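Local coordinates for protein type III restriction-modification enzyme EcoP15I Res subunit (Escherichia coli, PDB 4ZCF) that cleaves DNA 25-27 base pairs downstream of one of two inversely oriented CAGCAG sites, acting with the Mod subunit and carrying an ATP-binding helicase-type domain, at residues C[122-125]-C[126-130]; C[114-117]-C[118-121]; C[271-275]-C[276-280]. All blocks are in the same frame, centred on the assembly; numbering follows the deposited sequence.

The three contacts follow the chain through the helicase-like region. Contact 2 turns from strand 109-113 into helix 117-128, and contact 1 continues along that helix to its end; their centres lie about 12 Å apart, Thr123 of contact 1 packs against Val114 of contact 2, and both touch the AMP. Contact 2 also reaches the DNA backbone, placing nucleotide and DNA at two sides of one helix start. Contact 3, about 25 Å from contact 1 and 26 Å from contact 2, centre to centre, closes helix 269-274 and joins strand 263-267, at an edge of the first parallel sheet, to strand 280-285 of the second, thus linking the two RecA-like halves of the motor.

Contact 1 of 3, residues C[122-125]-C[126-130]; sequences GTVN and FLKSD. With AMP (adenosine monophosphate), chain H.
Leu127 turns CG away from its own carbonyl carbon (chi1 -81°), which brings CD1 beside Thr123 CG2, 3.9 Å away, the two side chains running side by side. They occupy the last turns of helix 117-128 in the RecA-like fold, where Thr123 packs on Tyr94 and Leu127 on Ile95 of helix 90-105. One residue along the helix, Val124 and Lys128 repeat the parallel arrangement: the extended lysine lies alongside the valine, with Val124 CG1 3.7 Å from Lys128 NZ.

Gly122, Thr123 and Phe126 face the nucleotide. With the Phe126 ring swung to the side opposite its backbone N (chi1 -169°), one ring face is turned to the AMP, with ribose C2' over it and adenine C4 4.2 Å above the ring plane, offset toward the rim of the phenyl ring. Gly122 has no CB, and one there would crowd AMP O3', which makes a weak 3.0 Å hydrogen bond to Gly122 O. The same carbonyl accepts Phe126 N at 3.3 Å, so ribose and helix share it. Thr123 OG1, bonded to Ile119 O, stands 3.3 Å from AMP O3P. At the helix end the pattern frays: Asn125 O takes only weak bonds from Lys128 N and Ser129 N, whereas Ser129 OG turns back to donate to Phe126 O at 2.7 Å.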
loop_
_atom_site.group_PDB
_atom_site.type_symbol
_atom_site.label_atom_id
_atom_site.label_comp_id
_atom_site.label_asym_id
_atom_site.label_seq_id
_atom_site.Cartn_x
_atom_site.Cartn_y
_atom_site.Cartn_z
ATOM N N GLY C 122 -11.878 -12.591 15.501
ATOM C CA GLY C 122 -11.462 -13.195 16.763
ATOM C C GLY C 122 -10.252 -14.101 16.633
ATOM O O GLY C 122 -9.384 -14.091 17.505
ATOM N N THR C 123 -10.180 -14.891 15.542
ATOM C CA THR C 123 -9.048 -15.799 15.254
ATOM C C THR C 123 -7.777 -14.976 14.986
ATOM O O THR C 123 -6.730 -15.274 15.549
ATOM C CB THR C 123 -9.405 -16.786 14.100
ATOM O OG1 THR C 123 -10.548 -17.556 14.485
ATOM C CG2 THR C 123 -8.268 -17.722 13.741
ATOM N N VAL C 124 -7.890 -13.927 14.149
ATOM C CA VAL C 124 -6.783 -13.039 13.796
ATOM C C VAL C 124 -6.266 -12.263 15.020
ATOM O O VAL C 124 -5.061 -12.263 15.265
ATOM C CB VAL C 124 -7.149 -12.160 12.567
ATOM C CG1 VAL C 124 -6.135 -11.053 12.325
ATOM C CG2 VAL C 124 -7.306 -13.033 11.318
ATOM N N ASN C 125 -7.166 -11.684 15.820
ATOM C CA ASN C 125 -6.845 -10.955 17.046
ATOM C C ASN C 125 -5.945 -11.807 17.941
ATOM O O ASN C 125 -4.855 -11.376 18.316
ATOM C CB ASN C 125 -8.153 -10.590 17.778
ATOM C CG ASN C 125 -8.032 -9.501 18.810
ATOM O OD1 ASN C 125 -8.327 -8.333 18.550
ATOM N ND2 ASN C 125 -7.632 -9.866 20.018
ATOM N N PHE C 126 -6.383 -13.043 18.227
ATOM C CA PHE C 126 -5.662 -14.021 19.036
ATOM C C PHE C 126 -4.287 -14.348 18.452
ATOM O O PHE C 126 -3.307 -14.327 19.188
ATOM C CB PHE C 126 -6.515 -15.294 19.179
ATOM C CG PHE C 126 -6.041 -16.306 20.203
ATOM C CD1 PHE C 126 -5.529 -15.894 21.433
ATOM C CD2 PHE C 126 -6.174 -17.672 19.967
ATOM C CE1 PHE C 126 -5.104 -16.827 22.375
ATOM C CE2 PHE C 126 -5.769 -18.606 20.921
ATOM C CZ PHE C 126 -5.230 -18.178 22.113
ATOM N N LEU C 127 -4.216 -14.605 17.132
ATOM C CA LEU C 127 -2.995 -14.924 16.382
ATOM C C LEU C 127 -1.955 -13.826 16.411
ATOM O O LEU C 127 -0.764 -14.129 16.448
ATOM C CB LEU C 127 -3.318 -15.269 14.928
ATOM C CG LEU C 127 -3.802 -16.692 14.663
ATOM C CD1 LEU C 127 -4.538 -16.777 13.343
ATOM C CD2 LEU C 127 -2.649 -17.687 14.691
ATOM N N LYS C 128 -2.398 -12.554 16.406
ATOM C CA LYS C 128 -1.528 -11.373 16.420
ATOM C C LYS C 128 -1.150 -10.873 17.828
ATOM O O LYS C 128 -0.253 -10.047 17.954
ATOM C CB LYS C 128 -2.183 -10.244 15.603
ATOM C CG LYS C 128 -2.205 -10.525 14.104
ATOM C CD LYS C 128 -2.632 -9.304 13.302
ATOM C CE LYS C 128 -2.504 -9.540 11.821
ATOM N NZ LYS C 128 -3.488 -8.738 11.046
ATOM N N SER C 129 -1.841 -11.343 18.875
ATOM C CA SER C 129 -1.616 -10.895 20.249
ATOM C C SER C 129 -0.241 -11.229 20.753
ATOM O O SER C 129 0.257 -12.323 20.491
ATOM C CB SER C 129 -2.686 -11.428 21.199
ATOM O OG SER C 129 -2.578 -12.832 21.343
ATOM N N ASP C 130 0.357 -10.291 21.499
ATOM C CA ASP C 130 1.682 -10.406 22.099
ATOM C C ASP C 130 1.774 -11.585 23.072
ATOM O O ASP C 130 2.783 -12.294 23.058
ATOM C CB ASP C 130 2.056 -9.097 22.796
HETATM P P AMP H . -13.333 -19.519 17.543
HETATM O O1P AMP H . -14.636 -19.622 16.844
HETATM O O2P AMP H . -13.136 -20.878 18.107
HETATM O O3P AMP H . -12.328 -19.442 16.452
HETATM O "O5'" AMP H . -13.233 -18.305 18.573
HETATM C "C5'" AMP H . -12.919 -18.544 19.934
HETATM C "C4'" AMP H . -12.103 -17.434 20.518
HETATM O "O4'" AMP H . -11.779 -17.717 21.907
HETATM C "C3'" AMP H . -10.797 -17.318 19.814
HETATM O "O3'" AMP H . -10.922 -16.365 18.758
HETATM C "C2'" AMP H . -9.814 -16.924 20.841
HETATM O "O2'" AMP H . -9.684 -15.496 20.899
HETATM C "C1'" AMP H . -10.378 -17.395 22.142
HETATM N N9 AMP H . -9.679 -18.471 22.722
HETATM C C8 AMP H . -9.646 -19.678 22.194
HETATM N N7 AMP H . -8.928 -20.510 23.000
HETATM C C5 AMP H . -8.534 -19.702 24.161
HETATM C C6 AMP H . -7.807 -19.872 25.373
HETATM N N6 AMP H . -7.235 -21.127 25.707
HETATM N N1 AMP H . -7.663 -18.809 26.205
HETATM C C2 AMP H . -8.170 -17.618 25.921
HETATM N N3 AMP H . -8.860 -17.384 24.808
HETATM C C4 AMP H . -9.080 -18.362 23.898
#

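Contact 2 of 3, residues C[114-117]-C[118-121]; sequences VPTL and SIKA. With AMP (adenosine monophosphate), chain H; nucleotides of chain E.
From Thr116 the backbone enters helix 117-128 directly, Lys120 N donating to Thr116 O at 2.9 Å and Ala121 N to Leu117 O at 2.8 Å. Thr116 holds the N-cap position, yet its side chain makes no capping bond. Its CG2 lies instead against the first turn, 3.3 Å from Ile119 N, and OG1 faces the DNA, giving a weak hydrogen bond to OP1 of DA5 of chain E. Leu117 N reaches the same OP1 at 3.1 Å with a nearly straight N-H...O angle of 163°.

Ile119 packs back on the residues before the helix. Its side chain crosses the Pro115 ring at about a right angle, Ile119 CD1 lying 3.7 Å from Pro115 CD, and CG2 slides past Val114 CG1 in the opposite direction. The same CG2 touches the AMP phosphate, 3.4 Å from O3P. Val114 CG2 meets Lys120 CB; from there the lysine leads away, bent at chi3 (96°), and runs alongside Leu117 CD2 to bring NZ to Val149 O and Asn187 OD1. Leu117 thus lies between the Lys120 chain and the phosphate, with CD1 3.6 Å from DA5 OP2. Replacing Leu117 by an alanine would probably open a gap between the Lys120 chain and the phosphate, leaving the lysine freer to move.

The strand-loop-helix placement and the Pro-Thr sequence are consistent with motif Ia of superfamily 2 helicases. A main-chain N-H at a helix start, helped weakly by a threonine hydroxyl, holds a phosphate oxygen rather than a base, a chemistry suited to holding DNA without reading its sequence; the N-terminal end of the helix would probably help stabilise the negative charge.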
loop_
_atom_site.group_PDB
_atom_site.type_symbol
_atom_site.label_atom_id
_atom_site.label_comp_id
_atom_site.label_asym_id
_atom_site.label_seq_id
_atom_site.Cartn_x
_atom_site.Cartn_y
_atom_site.Cartn_z
ATOM N N VAL C 114 -12.311 -20.318 8.125
ATOM C CA VAL C 114 -13.317 -19.874 9.092
ATOM C C VAL C 114 -14.654 -19.602 8.387
ATOM O O VAL C 114 -14.636 -19.341 7.192
ATOM C CB VAL C 114 -12.829 -18.719 10.041
ATOM C CG1 VAL C 114 -11.647 -19.167 10.907
ATOM C CG2 VAL C 114 -12.505 -17.434 9.279
ATOM N N PRO C 115 -15.828 -19.766 9.025
ATOM C CA PRO C 115 -17.077 -19.595 8.265
ATOM C C PRO C 115 -17.719 -18.203 8.316
ATOM O O PRO C 115 -18.669 -17.936 7.558
ATOM C CB PRO C 115 -18.001 -20.609 8.937
ATOM C CG PRO C 115 -17.535 -20.642 10.383
ATOM C CD PRO C 115 -16.102 -20.179 10.423
ATOM N N THR C 116 -17.216 -17.336 9.229
ATOM C CA THR C 116 -17.794 -16.057 9.633
ATOM C C THR C 116 -16.759 -14.936 9.850
ATOM O O THR C 116 -15.607 -15.224 10.171
ATOM C CB THR C 116 -18.710 -16.391 10.845
ATOM O OG1 THR C 116 -20.091 -16.408 10.463
ATOM C CG2 THR C 116 -18.453 -15.576 12.069
ATOM N N LEU C 117 -17.171 -13.660 9.660
ATOM C CA LEU C 117 -16.296 -12.503 9.863
ATOM C C LEU C 117 -15.911 -12.300 11.321
ATOM O O LEU C 117 -14.784 -11.869 11.586
ATOM C CB LEU C 117 -16.900 -11.216 9.304
ATOM C CG LEU C 117 -17.000 -11.088 7.794
ATOM C CD1 LEU C 117 -17.768 -9.835 7.428
ATOM C CD2 LEU C 117 -15.620 -11.153 7.111
ATOM N N SER C 118 -16.834 -12.604 12.260
ATOM C CA SER C 118 -16.606 -12.491 13.707
ATOM C C SER C 118 -15.561 -13.517 14.184
ATOM O O SER C 118 -14.713 -13.197 15.023
ATOM C CB SER C 118 -17.907 -12.688 14.476
ATOM O OG SER C 118 -18.978 -11.923 13.949
ATOM N N ILE C 119 -15.632 -14.746 13.663
ATOM C CA ILE C 119 -14.659 -15.791 13.954
ATOM C C ILE C 119 -13.329 -15.382 13.273
ATOM O O ILE C 119 -12.276 -15.536 13.885
ATOM C CB ILE C 119 -15.162 -17.213 13.546
ATOM C CG1 ILE C 119 -16.434 -17.615 14.334
ATOM C CG2 ILE C 119 -14.057 -18.271 13.711
ATOM C CD1 ILE C 119 -17.177 -18.932 13.788
ATOM N N LYS C 120 -13.386 -14.797 12.055
ATOM C CA LYS C 120 -12.183 -14.310 11.358
ATOM C C LYS C 120 -11.507 -13.216 12.170
ATOM O O LYS C 120 -10.311 -13.284 12.368
ATOM C CB LYS C 120 -12.510 -13.799 9.936
ATOM C CG LYS C 120 -11.273 -13.663 9.040
ATOM C CD LYS C 120 -11.640 -13.413 7.586
ATOM C CE LYS C 120 -11.623 -11.952 7.212
ATOM N NZ LYS C 120 -11.922 -11.764 5.768
ATOM N N ALA C 121 -12.279 -12.247 12.689
ATOM C CA ALA C 121 -11.767 -11.151 13.520
ATOM C C ALA C 121 -11.193 -11.643 14.859
ATOM O O ALA C 121 -10.122 -11.184 15.260
ATOM C CB ALA C 121 -12.846 -10.100 13.737
HETATM P P AMP H . -13.333 -19.519 17.543
HETATM O O1P AMP H . -14.636 -19.622 16.844
HETATM O O2P AMP H . -13.136 -20.878 18.107
HETATM O O3P AMP H . -12.328 -19.442 16.452
HETATM O "O5'" AMP H . -13.233 -18.305 18.573
HETATM C "C5'" AMP H . -12.919 -18.544 19.934
HETATM C "C4'" AMP H . -12.103 -17.434 20.518
HETATM O "O4'" AMP H . -11.779 -17.717 21.907
HETATM C "C3'" AMP H . -10.797 -17.318 19.814
HETATM O "O3'" AMP H . -10.922 -16.365 18.758
HETATM C "C2'" AMP H . -9.814 -16.924 20.841
HETATM O "O2'" AMP H . -9.684 -15.496 20.899
HETATM C "C1'" AMP H . -10.378 -17.395 22.142
HETATM N N9 AMP H . -9.679 -18.471 22.722
HETATM C C8 AMP H . -9.646 -19.678 22.194
HETATM N N7 AMP H . -8.928 -20.510 23.000
HETATM C C5 AMP H . -8.534 -19.702 24.161
HETATM C C6 AMP H . -7.807 -19.872 25.373
HETATM N N6 AMP H . -7.235 -21.127 25.707
HETATM N N1 AMP H . -7.663 -18.809 26.205
HETATM C C2 AMP H . -8.170 -17.618 25.921
HETATM N N3 AMP H . -8.860 -17.384 24.808
HETATM C C4 AMP H . -9.080 -18.362 23.898
ATOM P P DA E 5 -20.878 -12.382 8.385
ATOM O OP1 DA E 5 -20.229 -13.330 9.328
ATOM O OP2 DA E 5 -20.894 -10.940 8.744
ATOM O "O5'" DA E 5 -20.202 -12.625 6.961
ATOM C "C5'" DA E 5 -20.723 -11.929 5.864
ATOM C "C4'" DA E 5 -20.116 -12.350 4.538
ATOM O "O4'" DA E 5 -21.225 -12.597 3.638
ATOM C "C3'" DA E 5 -19.247 -11.259 3.909
ATOM O "O3'" DA E 5 -17.985 -11.794 3.444
ATOM C "C2'" DA E 5 -20.111 -10.666 2.799
ATOM C "C1'" DA E 5 -21.252 -11.657 2.585
ATOM N N9 DA E 5 -22.591 -11.062 2.428
ATOM C C8 DA E 5 -23.300 -10.295 3.333
ATOM N N7 DA E 5 -24.453 -9.863 2.872
ATOM C C5 DA E 5 -24.515 -10.391 1.577
ATOM C C6 DA E 5 -25.466 -10.299 0.524
ATOM N N6 DA E 5 -26.645 -9.673 0.644
ATOM N N1 DA E 5 -25.228 -10.989 -0.626
ATOM C C2 DA E 5 -24.067 -11.630 -0.786
ATOM N N3 DA E 5 -23.112 -11.773 0.132
ATOM C C4 DA E 5 -23.390 -11.139 1.293
#

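Contact 3 of 3, residues C[271-275]-C[276-280]; sequences DAFND and DLVKG
Asp271 begins the final turn of helix 269-274: Asp271 O accepts Asp275 N and lies 4.3 Å from Leu277 CD1, while the carboxylate turns away to Thr268 OG1. Ala272 supplies the main closing bond: its O accepts Leu277 N at 3.0 Å, almost in line with the carbonyl (C=O...N angle 165°). This link from the sixth residue to the first, with a weak 3.4 Å bond from Asp276 N to Phe273 O nested inside it, is a Schellman motif. Asp276 supplies the reversal with left-handed backbone angles (phi 48°). Leu277 then folds back on the last turn, its CD1 approaching Ala272 CA, the apolar contact that accompanies this kind of helix end.

Phe273 carries the side-chain packing. With CG beside the backbone N (chi1 -80°), its ring swings over to the outgoing chain and meets it in two ways: Val278 CG1 sits over one face, 3.6 Å from CD1, and Lys279 O lies at the edge, near the ring plane, 3.3 Å from CE1. The ring thus touches both an apolar branch and a backbone carbonyl of the outgoing chain. Asn274 points away and uses OD1 to accept Thr587 N. Asp275, the first residue to depart from helical angles, lays CB 4.2 Å from Leu277 CG.

Phe273 and Val278 both rest on Leu536, while Lys279 sends NZ to the carbonyls of Pro511, Val513, Gly535 and Arg537. The turn follows strand 263-267, at an edge of the first parallel sheet, and helix 269-274, and delivers Gly280 into strand 280-285, which lies between strands 553-558 and 591-593 of the second sheet.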
loop_
_atom_site.group_PDB
_atom_site.type_symbol
_atom_site.label_atom_id
_atom_site.label_comp_id
_atom_site.label_asym_id
_atom_site.label_seq_id
_atom_site.Cartn_x
_atom_site.Cartn_y
_atom_site.Cartn_z
ATOM N N ASP C 271 -18.486 -33.529 29.734
ATOM C CA ASP C 271 -17.132 -33.470 30.307
ATOM C C ASP C 271 -16.735 -32.040 30.736
ATOM O O ASP C 271 -16.183 -31.870 31.824
ATOM C CB ASP C 271 -16.091 -34.026 29.321
ATOM C CG ASP C 271 -16.406 -35.384 28.716
ATOM O OD1 ASP C 271 -16.920 -36.262 29.451
ATOM O OD2 ASP C 271 -16.093 -35.586 27.525
ATOM N N ALA C 272 -17.044 -31.021 29.889
ATOM C CA ALA C 272 -16.749 -29.602 30.129
ATOM C C ALA C 272 -17.382 -29.102 31.432
ATOM O O ALA C 272 -16.648 -28.657 32.320
ATOM C CB ALA C 272 -17.206 -28.756 28.947
ATOM N N PHE C 273 -18.728 -29.238 31.563
ATOM C CA PHE C 273 -19.520 -28.865 32.739
ATOM C C PHE C 273 -19.188 -29.727 33.975
ATOM O O PHE C 273 -19.084 -29.181 35.072
ATOM C CB PHE C 273 -21.026 -28.945 32.427
ATOM C CG PHE C 273 -21.628 -27.772 31.677
ATOM C CD1 PHE C 273 -21.718 -26.518 32.268
ATOM C CD2 PHE C 273 -22.183 -27.944 30.412
ATOM C CE1 PHE C 273 -22.293 -25.440 31.579
ATOM C CE2 PHE C 273 -22.744 -26.862 29.720
ATOM C CZ PHE C 273 -22.805 -25.620 30.314
ATOM N N ASN C 274 -19.000 -31.058 33.794
ATOM C CA ASN C 274 -18.693 -32.029 34.863
ATOM C C ASN C 274 -17.336 -31.848 35.517
ATOM O O ASN C 274 -17.255 -31.845 36.748
ATOM C CB ASN C 274 -18.854 -33.473 34.376
ATOM C CG ASN C 274 -20.266 -33.991 34.407
ATOM O OD1 ASN C 274 -21.246 -33.257 34.222
ATOM N ND2 ASN C 274 -20.395 -35.278 34.651
ATOM N N ASP C 275 -16.272 -31.717 34.696
ATOM C CA ASP C 275 -14.905 -31.489 35.164
ATOM C C ASP C 275 -14.634 -30.014 35.492
ATOM O O ASP C 275 -13.480 -29.624 35.687
ATOM C CB ASP C 275 -13.883 -32.072 34.187
ATOM C CG ASP C 275 -13.722 -33.566 34.361
ATOM O OD1 ASP C 275 -14.761 -34.280 34.392
ATOM O OD2 ASP C 275 -12.563 -34.028 34.480
ATOM N N ASP C 276 -15.721 -29.213 35.593
ATOM C CA ASP C 276 -15.762 -27.790 35.941
ATOM C C ASP C 276 -14.758 -26.914 35.159
ATOM O O ASP C 276 -14.184 -25.966 35.712
ATOM C CB ASP C 276 -15.648 -27.600 37.466
ATOM C CG ASP C 276 -16.509 -28.555 38.264
ATOM O OD1 ASP C 276 -17.755 -28.490 38.125
ATOM O OD2 ASP C 276 -15.936 -29.391 39.005
ATOM N N LEU C 277 -14.568 -27.238 33.862
ATOM C CA LEU C 277 -13.673 -26.526 32.945
ATOM C C LEU C 277 -14.376 -25.266 32.444
ATOM O O LEU C 277 -13.760 -24.424 31.781
ATOM C CB LEU C 277 -13.321 -27.430 31.741
ATOM C CG LEU C 277 -12.613 -28.749 32.039
ATOM C CD1 LEU C 277 -12.648 -29.675 30.836
ATOM C CD2 LEU C 277 -11.183 -28.524 32.482
ATOM N N VAL C 278 -15.669 -25.140 32.785
ATOM C CA VAL C 278 -16.565 -24.080 32.352
ATOM C C VAL C 278 -17.513 -23.647 33.498
ATOM O O VAL C 278 -17.707 -24.406 34.443
ATOM C CB VAL C 278 -17.274 -24.641 31.083
ATOM C CG1 VAL C 278 -18.774 -24.780 31.236
ATOM C CG2 VAL C 278 -16.892 -23.874 29.827
ATOM N N LYS C 279 -18.057 -22.415 33.442
ATOM C CA LYS C 279 -18.985 -21.895 34.464
ATOM C C LYS C 279 -20.331 -22.643 34.415
ATOM O O LYS C 279 -20.774 -23.048 33.340
ATOM C CB LYS C 279 -19.275 -20.403 34.239
ATOM C CG LYS C 279 -18.130 -19.445 34.486
ATOM C CD LYS C 279 -18.700 -18.037 34.572
ATOM C CE LYS C 279 -17.676 -16.965 34.322
ATOM N NZ LYS C 279 -17.837 -16.342 32.985
ATOM N N GLY C 280 -20.975 -22.787 35.573
ATOM C CA GLY C 280 -22.297 -23.393 35.673
ATOM C C GLY C 280 -23.355 -22.381 35.275
ATOM O O GLY C 280 -23.044 -21.189 35.152
#